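Local atomic coordinates of uncharacterized hypothetical protein (Bacteroides uniformis, PDB entry 4EIU), a protein that is of unknown function, a DUF3823-family protein whose N-terminal domain belongs to a transthyretin-like clan. Residues F114-V125 with N239-P249; G33-L41 with K68-F79. All blocks are in the same frame, centred on the assembly; numbering follows the deposited sequence. Where two conformers were deposited one is given.

Contact 1: F114-V125 with N239-P249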
# COMPACT_ATOMS: atom_id res chain seq x y z
N PHE A 114 3.51 -1.47 6.91
CA PHE A 114 4.39 -0.61 7.66
C PHE A 114 3.61 0.30 8.63
O PHE A 114 4.05 0.53 9.75
CB PHE A 114 5.17 0.29 6.71
CG PHE A 114 6.01 -0.43 5.71
CD1 PHE A 114 6.73 -1.55 6.06
CD2 PHE A 114 6.11 0.03 4.41
CE1 PHE A 114 7.53 -2.20 5.13
CE2 PHE A 114 6.90 -0.62 3.48
CZ PHE A 114 7.64 -1.73 3.86
N LEU A 115 2.48 0.81 8.16
CA LEU A 115 1.65 1.82 8.87
C LEU A 115 0.16 1.51 8.72
O LEU A 115 -0.27 0.94 7.72
CB LEU A 115 1.92 3.22 8.30
CG LEU A 115 3.36 3.77 8.35
CD1 LEU A 115 3.50 5.12 7.61
CD2 LEU A 115 3.85 3.95 9.80
N ASN A 116 -0.59 1.87 9.75
CA ASN A 116 -2.02 1.94 9.69
C ASN A 116 -2.41 3.40 9.69
O ASN A 116 -1.88 4.20 10.48
CB ASN A 116 -2.63 1.23 10.88
CG ASN A 116 -2.39 -0.26 10.85
OD1 ASN A 116 -2.38 -0.88 9.79
ND2 ASN A 116 -2.24 -0.86 12.02
N VAL A 117 -3.34 3.75 8.82
CA VAL A 117 -3.72 5.15 8.62
C VAL A 117 -5.23 5.24 8.61
O VAL A 117 -5.87 4.55 7.83
CB VAL A 117 -3.20 5.69 7.27
CG1 VAL A 117 -3.56 7.18 7.12
CG2 VAL A 117 -1.70 5.43 7.11
N GLU A 118 -5.79 6.10 9.46
CA GLU A 118 -7.24 6.23 9.54
C GLU A 118 -7.64 7.68 9.73
O GLU A 118 -6.85 8.49 10.24
CB GLU A 118 -7.78 5.41 10.71
CG GLU A 118 -7.24 5.87 12.06
CD GLU A 118 -7.44 4.87 13.18
OE1 GLU A 118 -8.58 4.37 13.33
OE2 GLU A 118 -6.46 4.61 13.93
N PHE A 119 -8.86 8.00 9.33
CA PHE A 119 -9.50 9.26 9.75
C PHE A 119 -10.05 9.12 11.16
O PHE A 119 -10.45 8.03 11.56
CB PHE A 119 -10.62 9.62 8.80
CG PHE A 119 -10.15 10.07 7.45
CD1 PHE A 119 -9.41 11.25 7.32
CD2 PHE A 119 -10.46 9.34 6.31
CE1 PHE A 119 -9.00 11.70 6.07
CE2 PHE A 119 -10.04 9.78 5.06
CZ PHE A 119 -9.31 10.96 4.93
N VAL A 120 -10.05 10.20 11.92
CA VAL A 120 -10.64 10.17 13.25
C VAL A 120 -12.01 10.82 13.23
O VAL A 120 -13.00 10.16 13.55
CB VAL A 120 -9.73 10.81 14.31
CG1 VAL A 120 -10.42 10.81 15.67
CG2 VAL A 120 -8.41 10.06 14.36
N GLY A 121 -12.10 12.08 12.83
CA GLY A 121 -13.42 12.73 12.76
C GLY A 121 -14.12 12.57 11.43
O GLY A 121 -13.68 11.83 10.57
N ASN A 122 -15.23 13.28 11.26
CA ASN A 122 -15.76 13.61 9.93
C ASN A 122 -15.03 14.85 9.45
O ASN A 122 -14.87 15.79 10.22
CB ASN A 122 -17.25 13.92 10.00
CG ASN A 122 -18.09 12.69 10.20
OD1 ASN A 122 -17.98 11.72 9.46
ND2 ASN A 122 -18.94 12.72 11.22
N PRO A 123 -14.58 14.88 8.19
CA PRO A 123 -13.92 16.10 7.71
C PRO A 123 -14.82 17.35 7.70
O PRO A 123 -15.82 17.36 7.00
CB PRO A 123 -13.50 15.72 6.28
CG PRO A 123 -13.32 14.23 6.31
CD PRO A 123 -14.37 13.74 7.27
N GLN A 124 -14.50 18.36 8.50
CA GLN A 124 -15.21 19.66 8.46
C GLN A 124 -14.92 20.36 7.13
O GLN A 124 -13.82 20.27 6.63
CB GLN A 124 -14.71 20.60 9.57
CG GLN A 124 -15.01 20.22 11.02
CD GLN A 124 -14.31 21.16 12.01
OE1 GLN A 124 -13.34 20.78 12.66
NE2 GLN A 124 -14.79 22.40 12.12
N VAL A 125 -15.89 21.09 6.59
CA VAL A 125 -15.67 21.96 5.42
C VAL A 125 -16.09 23.40 5.75
O VAL A 125 -17.13 23.61 6.37
CB VAL A 125 -16.47 21.49 4.18
CG1 VAL A 125 -16.20 22.38 2.97
CG2 VAL A 125 -16.16 20.03 3.86
N ASN A 239 0.78 3.42 2.83
CA ASN A 239 -0.43 2.85 3.44
C ASN A 239 -1.56 3.87 3.44
O ASN A 239 -1.32 5.07 3.49
CB ASN A 239 -0.16 2.33 4.85
CG ASN A 239 0.80 1.15 4.84
OD1 ASN A 239 1.95 1.30 5.23
ND2 ASN A 239 0.34 -0.00 4.37
N TYR A 240 -2.79 3.36 3.36
CA TYR A 240 -3.95 4.17 3.07
C TYR A 240 -5.08 3.94 4.04
O TYR A 240 -5.29 2.82 4.51
CB TYR A 240 -4.51 3.81 1.67
CG TYR A 240 -3.82 4.44 0.47
CD1 TYR A 240 -4.28 5.64 -0.05
CD2 TYR A 240 -2.80 3.79 -0.21
CE1 TYR A 240 -3.70 6.21 -1.17
CE2 TYR A 240 -2.20 4.37 -1.31
CZ TYR A 240 -2.71 5.57 -1.82
OH TYR A 240 -2.14 6.13 -2.96
N SER A 241 -5.85 5.01 4.28
CA SER A 241 -7.13 4.94 4.95
C SER A 241 -8.23 4.51 4.01
O SER A 241 -8.02 4.33 2.80
CB SER A 241 -7.47 6.29 5.55
OG SER A 241 -7.94 7.19 4.55
N GLU A 242 -9.42 4.35 4.56
CA GLU A 242 -10.63 4.24 3.76
C GLU A 242 -10.93 5.62 3.18
O GLU A 242 -10.60 6.64 3.82
CB GLU A 242 -11.81 3.77 4.59
CG GLU A 242 -11.77 2.30 4.97
CD GLU A 242 -12.83 1.97 6.00
OE1 GLU A 242 -14.03 2.16 5.70
OE2 GLU A 242 -12.47 1.58 7.13
N PRO A 243 -11.52 5.67 1.97
CA PRO A 243 -12.01 6.96 1.46
C PRO A 243 -13.23 7.45 2.22
O PRO A 243 -13.91 6.67 2.88
CB PRO A 243 -12.36 6.66 -0.01
CG PRO A 243 -12.58 5.21 -0.08
CD PRO A 243 -11.74 4.57 1.01
N MSE A 244 -13.49 8.75 2.14
CA MSE A 244 -14.70 9.32 2.69
C MSE A 244 -15.26 10.33 1.70
O MSE A 244 -14.50 11.04 1.01
CB MSE A 244 -14.43 9.99 4.03
CG MSE A 244 -14.03 9.02 5.13
SE MSE A 244 -13.87 9.96 6.81
CE MSE A 244 -15.69 10.04 7.45
N GLU A 245 -16.58 10.35 1.60
CA GLU A 245 -17.29 11.30 0.76
C GLU A 245 -17.51 12.56 1.55
O GLU A 245 -17.93 12.50 2.70
CB GLU A 245 -18.63 10.72 0.34
CG GLU A 245 -19.37 11.57 -0.67
CD GLU A 245 -20.74 11.01 -0.98
OE1 GLU A 245 -20.80 9.84 -1.38
OE2 GLU A 245 -21.73 11.73 -0.79
N VAL A 246 -17.23 13.71 0.93
CA VAL A 246 -17.43 15.00 1.54
C VAL A 246 -18.28 15.91 0.66
O VAL A 246 -17.95 16.17 -0.50
CB VAL A 246 -16.10 15.72 1.81
CG1 VAL A 246 -16.36 17.03 2.55
CG2 VAL A 246 -15.17 14.81 2.60
N LEU A 247 -19.37 16.39 1.22
CA LEU A 247 -20.26 17.26 0.47
C LEU A 247 -19.85 18.70 0.83
O LEU A 247 -19.91 19.09 2.00
CB LEU A 247 -21.71 16.97 0.85
CG LEU A 247 -22.27 15.57 0.49
CD1 LEU A 247 -21.49 14.41 1.11
CD2 LEU A 247 -23.74 15.49 0.90
N ILE A 248 -19.44 19.48 -0.18
CA ILE A 248 -19.03 20.88 0.02
C ILE A 248 -20.21 21.87 0.12
O ILE A 248 -20.94 22.09 -0.86
CB ILE A 248 -18.10 21.35 -1.11
CG1 ILE A 248 -16.79 20.56 -1.06
CG2 ILE A 248 -17.85 22.85 -0.98
CD1 ILE A 248 -15.95 20.64 -2.32
N PRO A 249 -20.39 22.50 1.30
CA PRO A 249 -21.52 23.42 1.45
C PRO A 249 -21.42 24.68 0.57
O PRO A 249 -20.34 25.22 0.34
CB PRO A 249 -21.49 23.82 2.93
CG PRO A 249 -20.54 22.90 3.59
CD PRO A 249 -19.58 22.45 2.54
OXT PRO A 249 -22.44 25.17 0.07
O HOH W 1 -3.98 1.83 6.72
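Leu115 and Asn239 begin a pair of strands that run almost parallel, their end-to-end directions 4° apart, as edge strands of two different sheets. No beta ladder joins them; CA atoms approach most closely at Glu118 and Ser241, 4.8 Å, where Ser241 CA also makes a CA-H...O contact with Val117 O. A single direct hydrogen bond links the segments: Leu115 N donates to Asn239 OD1 (3.0 Å), rather bent at 138° and arriving from above the amide carbonyl plane. Water 1 accepts from Val117 N and sits between it and Tyr240 O, bridging the two backbones. Farther along, Phe119 and Met244, a selenomethionine, slide past each other in opposite directions. Met244 SE lies 4.2 Å from the centroid of the Phe119 ring, obliquely placed in a Met-aromatic contact, while Glu242 O meets the ring edge at CE2. Bending at chi3 (83°) turns Met244 CE toward Asn122 OD1, and SE also touches Pro123 CD at 3.8 Å. Val125 sends CG2 to Val246 CG1 (3.3 Å) and CG1 to Pro249 CD; both contacts are unusually short, the second doubtful because Pro249 is poorly ordered. Ser241 OG bonds within its own segment to Glu242 O, and Ala221 is a further partner of this hydroxyl. Polar links thus gather at the Asn239 end, whereas the far end relies on apolar and selenium contacts, consistent with sheet-on-sheet packing rather than sheet extension.

Contact 2: G33-L41 with K68-F79; sequences GIRVRLTEL and KGEYNVRIDGPF
Arg35 and Asp76 lie side by side on one face of an antiparallel ladder, pointing the same way from a hydrogen-bonded pair. Their flat groups are nearly perpendicular, the guanidinium and carboxylate planes 82° apart, so Arg35 NH2 reaches Asp76 OD2 (3.0 Å) from above the carboxylate plane. Arg74 instead comes side-on: NE gives a bond to OD2 (2.8 Å) and NH2 a straight one to OD1 (2.9 Å, 171°), each carboxylate oxygen of Asp76 accepting through its syn lone pair. The bend of Arg35 at chi3 (73°) contrasts with the extended Arg74 chain and lets both arginines converge on one carboxylate. Water 2 accepts from Arg35 NE and lies within hydrogen-bonding reach of Asp76 OD2 and Arg74 O. Arg37 NH2 sits over one face of the Arg35 guanidinium, and its own salt bridge goes to Asp52.

Thr39 and Asn72 continue this polar face, with water 3 bound to Thr39 OG1, Asn72 OD1 and Arg37 O. On the face of Val36, Leu38 and Tyr71 the packing is mostly apolar: Val36 CG2 meets Ile75 CG2, and Leu38 CD2 fits against both methyls of Val73, each at 3.7 Å. Phe109 and Ile12 pack on Val73 from neighbouring strands. Glu40 crosses Tyr71 obliquely; its side chain, extended away from its backbone N, lays CG over the ring face in a CH-pi contact, 4.0 Å from the centroid. At the opposite end Ile34 CG2 meets the edge of the Phe79 ring (4.1 Å), and Ile34 CG1 rests on Pro78 CD.

These two adjacent inner strands of the DUF3823 N-terminal domain thus have a mainly apolar face, packed against strands 10-18 and 104-111, and a polar face rich in charge, where two arginines would probably stabilise the ionised form of Asp76 and fix its rotation.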
# COMPACT_ATOMS: atom_id res chain seq x y z
N GLY A 33 1.13 0.74 -5.91
CA GLY A 33 0.20 0.03 -5.07
C GLY A 33 0.74 -1.35 -4.67
O GLY A 33 1.92 -1.50 -4.38
N ILE A 34 -0.13 -2.37 -4.71
CA ILE A 34 0.30 -3.74 -4.37
C ILE A 34 0.41 -4.55 -5.65
O ILE A 34 -0.61 -4.85 -6.31
CB ILE A 34 -0.65 -4.44 -3.38
CG1 ILE A 34 -0.79 -3.67 -2.08
CG2 ILE A 34 -0.19 -5.91 -3.18
CD1 ILE A 34 -1.83 -4.23 -1.11
N ARG A 35 1.66 -4.83 -6.00
CA ARG A 35 2.05 -5.55 -7.21
C ARG A 35 1.91 -7.04 -7.07
O ARG A 35 2.32 -7.61 -6.05
CB ARG A 35 3.48 -5.19 -7.59
CG ARG A 35 3.88 -5.57 -9.01
CD ARG A 35 5.33 -5.23 -9.28
NE ARG A 35 6.19 -6.18 -8.56
CZ ARG A 35 7.51 -6.17 -8.56
NH1 ARG A 35 8.19 -5.24 -9.25
NH2 ARG A 35 8.17 -7.07 -7.84
N VAL A 36 1.42 -7.68 -8.12
CA VAL A 36 1.24 -9.13 -8.16
C VAL A 36 2.00 -9.65 -9.39
O VAL A 36 1.78 -9.21 -10.53
CB VAL A 36 -0.26 -9.53 -8.26
CG1 VAL A 36 -0.43 -11.05 -8.15
CG2 VAL A 36 -1.08 -8.80 -7.16
N ARG A 37 2.85 -10.65 -9.15
CA ARG A 37 3.67 -11.28 -10.20
C ARG A 37 3.49 -12.79 -10.16
O ARG A 37 3.82 -13.46 -9.14
CB ARG A 37 5.15 -10.89 -9.98
CG ARG A 37 6.15 -11.63 -10.85
CD ARG A 37 7.56 -11.08 -10.67
NE ARG A 37 7.65 -9.70 -11.14
CZ ARG A 37 8.72 -8.94 -10.98
NH1 ARG A 37 9.80 -9.45 -10.41
NH2 ARG A 37 8.72 -7.69 -11.43
N LEU A 38 3.01 -13.30 -11.28
CA LEU A 38 2.75 -14.71 -11.49
C LEU A 38 3.80 -15.27 -12.44
O LEU A 38 3.86 -14.88 -13.60
CB LEU A 38 1.34 -14.91 -12.10
CG LEU A 38 0.12 -14.20 -11.43
CD1 LEU A 38 -1.21 -14.40 -12.18
CD2 LEU A 38 -0.04 -14.59 -9.98
N THR A 39 4.59 -16.22 -11.95
CA THR A 39 5.58 -16.94 -12.76
C THR A 39 5.19 -18.40 -12.85
O THR A 39 5.00 -19.06 -11.82
CB THR A 39 6.97 -16.84 -12.10
OG1 THR A 39 7.20 -15.49 -11.71
CG2 THR A 39 8.10 -17.27 -13.02
N GLU A 40 5.07 -18.92 -14.06
CA GLU A 40 4.80 -20.32 -14.27
C GLU A 40 6.06 -21.13 -13.98
O GLU A 40 7.12 -20.85 -14.52
CB GLU A 40 4.34 -20.66 -15.68
CG GLU A 40 3.55 -21.95 -15.63
CD GLU A 40 3.34 -22.62 -16.95
OE1 GLU A 40 3.54 -21.99 -18.01
OE2 GLU A 40 2.95 -23.80 -16.87
N LEU A 41 5.91 -22.15 -13.14
CA LEU A 41 7.04 -22.99 -12.73
C LEU A 41 7.13 -24.14 -13.68
O LEU A 41 6.11 -24.71 -14.09
CB LEU A 41 6.86 -23.50 -11.30
CG LEU A 41 6.74 -22.41 -10.25
CD1 LEU A 41 6.27 -23.01 -8.93
CD2 LEU A 41 8.04 -21.63 -10.05
N LYS A 68 -3.40 -22.63 -17.52
CA LYS A 68 -3.47 -23.65 -16.46
C LYS A 68 -2.06 -24.14 -16.20
O LYS A 68 -1.33 -24.41 -17.15
CB LYS A 68 -4.36 -24.83 -16.88
CG LYS A 68 -4.59 -25.92 -15.83
CD LYS A 68 -5.55 -27.01 -16.33
CE LYS A 68 -5.18 -28.41 -15.83
NZ LYS A 68 -5.36 -28.58 -14.35
N GLY A 69 -1.66 -24.18 -14.93
CA GLY A 69 -0.39 -24.78 -14.56
C GLY A 69 -0.01 -24.42 -13.14
O GLY A 69 -0.85 -23.99 -12.38
N GLU A 70 1.27 -24.61 -12.81
CA GLU A 70 1.80 -24.35 -11.49
C GLU A 70 2.53 -23.03 -11.49
O GLU A 70 3.37 -22.77 -12.36
CB GLU A 70 2.80 -25.45 -11.08
CG GLU A 70 2.21 -26.85 -11.01
CD GLU A 70 1.63 -27.19 -9.64
OE1 GLU A 70 1.95 -26.50 -8.63
OE2 GLU A 70 0.86 -28.18 -9.57
N TYR A 71 2.28 -22.23 -10.46
CA TYR A 71 2.73 -20.85 -10.43
C TYR A 71 3.33 -20.50 -9.09
O TYR A 71 2.87 -20.99 -8.05
CB TYR A 71 1.56 -19.89 -10.71
CG TYR A 71 1.17 -19.84 -12.19
CD1 TYR A 71 0.29 -20.75 -12.71
CD2 TYR A 71 1.74 -18.90 -13.05
CE1 TYR A 71 -0.07 -20.72 -14.06
CE2 TYR A 71 1.39 -18.85 -14.40
CZ TYR A 71 0.49 -19.77 -14.89
OH TYR A 71 0.17 -19.75 -16.22
N ASN A 72 4.30 -19.61 -9.14
CA ASN A 72 4.70 -18.80 -8.01
C ASN A 72 3.92 -17.47 -8.07
O ASN A 72 3.85 -16.82 -9.13
CB ASN A 72 6.21 -18.52 -8.08
CG ASN A 72 6.72 -17.69 -6.93
OD1 ASN A 72 6.95 -16.47 -7.09
ND2 ASN A 72 6.91 -18.32 -5.77
N VAL A 73 3.36 -17.08 -6.93
CA VAL A 73 2.59 -15.87 -6.80
C VAL A 73 3.32 -15.02 -5.77
O VAL A 73 3.41 -15.39 -4.61
CB VAL A 73 1.13 -16.16 -6.38
CG1 VAL A 73 0.32 -14.85 -6.29
CG2 VAL A 73 0.47 -17.17 -7.38
N ARG A 74 3.86 -13.91 -6.21
CA ARG A 74 4.62 -12.99 -5.39
C ARG A 74 3.92 -11.63 -5.32
O ARG A 74 3.56 -11.11 -6.37
CB ARG A 74 6.00 -12.79 -6.04
CG ARG A 74 6.80 -11.70 -5.35
CD ARG A 74 8.18 -11.49 -5.96
NE ARG A 74 8.73 -10.27 -5.36
CZ ARG A 74 10.02 -10.00 -5.22
NH1 ARG A 74 10.97 -10.87 -5.61
NH2 ARG A 74 10.37 -8.86 -4.65
N ILE A 75 3.77 -11.04 -4.13
CA ILE A 75 3.24 -9.69 -4.02
C ILE A 75 4.28 -8.77 -3.33
O ILE A 75 5.11 -9.25 -2.56
CB ILE A 75 1.88 -9.65 -3.31
CG1 ILE A 75 1.98 -10.08 -1.82
CG2 ILE A 75 0.85 -10.53 -4.11
CD1 ILE A 75 0.74 -9.82 -0.93
N ASP A 76 4.29 -7.51 -3.72
CA ASP A 76 5.11 -6.46 -3.09
C ASP A 76 4.21 -5.24 -2.85
O ASP A 76 3.27 -4.97 -3.64
CB ASP A 76 6.21 -6.07 -4.07
CG ASP A 76 7.24 -7.17 -4.28
OD1 ASP A 76 8.26 -7.21 -3.56
OD2 ASP A 76 7.07 -7.97 -5.21
N GLY A 77 4.48 -4.49 -1.79
CA GLY A 77 3.58 -3.44 -1.42
C GLY A 77 4.10 -2.67 -0.24
O GLY A 77 5.29 -2.77 0.04
N PRO A 78 3.20 -1.92 0.44
CA PRO A 78 3.53 -1.15 1.67
C PRO A 78 3.51 -2.06 2.91
O PRO A 78 2.75 -1.87 3.83
CB PRO A 78 2.42 -0.09 1.69
CG PRO A 78 1.22 -0.84 1.17
CD PRO A 78 1.80 -1.68 0.04
N PHE A 79 4.40 -3.04 2.85
CA PHE A 79 4.53 -4.09 3.85
C PHE A 79 5.91 -4.74 3.76
O PHE A 79 6.60 -4.69 2.74
CB PHE A 79 3.38 -5.12 3.78
CG PHE A 79 3.14 -5.70 2.40
CD1 PHE A 79 3.95 -6.68 1.89
CD2 PHE A 79 2.04 -5.26 1.63
CE1 PHE A 79 3.66 -7.26 0.64
CE2 PHE A 79 1.76 -5.81 0.37
CZ PHE A 79 2.59 -6.79 -0.11
O HOH W 2 5.22 -8.47 -7.04
O HOH W 3 6.30 -14.89 -9.16
O HOH W 4 3.22 -25.35 -14.80

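In the fold
Contact 2 closes before contact 1 opens along the chain, and their centres lie about 30 Å apart, on opposite sides of the chain's centre. They nevertheless meet at their ends: Pro78 O lies 3.1 Å from Asn239 ND2 and 3.2 Å from Phe114 N, both probable hydrogen bonds, while Phe114 CE1 packs against Phe79 C at 3.3 Å. The turn at Pro78, at the end of segment 68-79, therefore joins the N-terminal sheet to the starts of both segments in contact 1. No active site is known. Two PEG molecules, probably from the crystallisation liquor, bind beside contact 2, one at Arg74 and the other at Lys68.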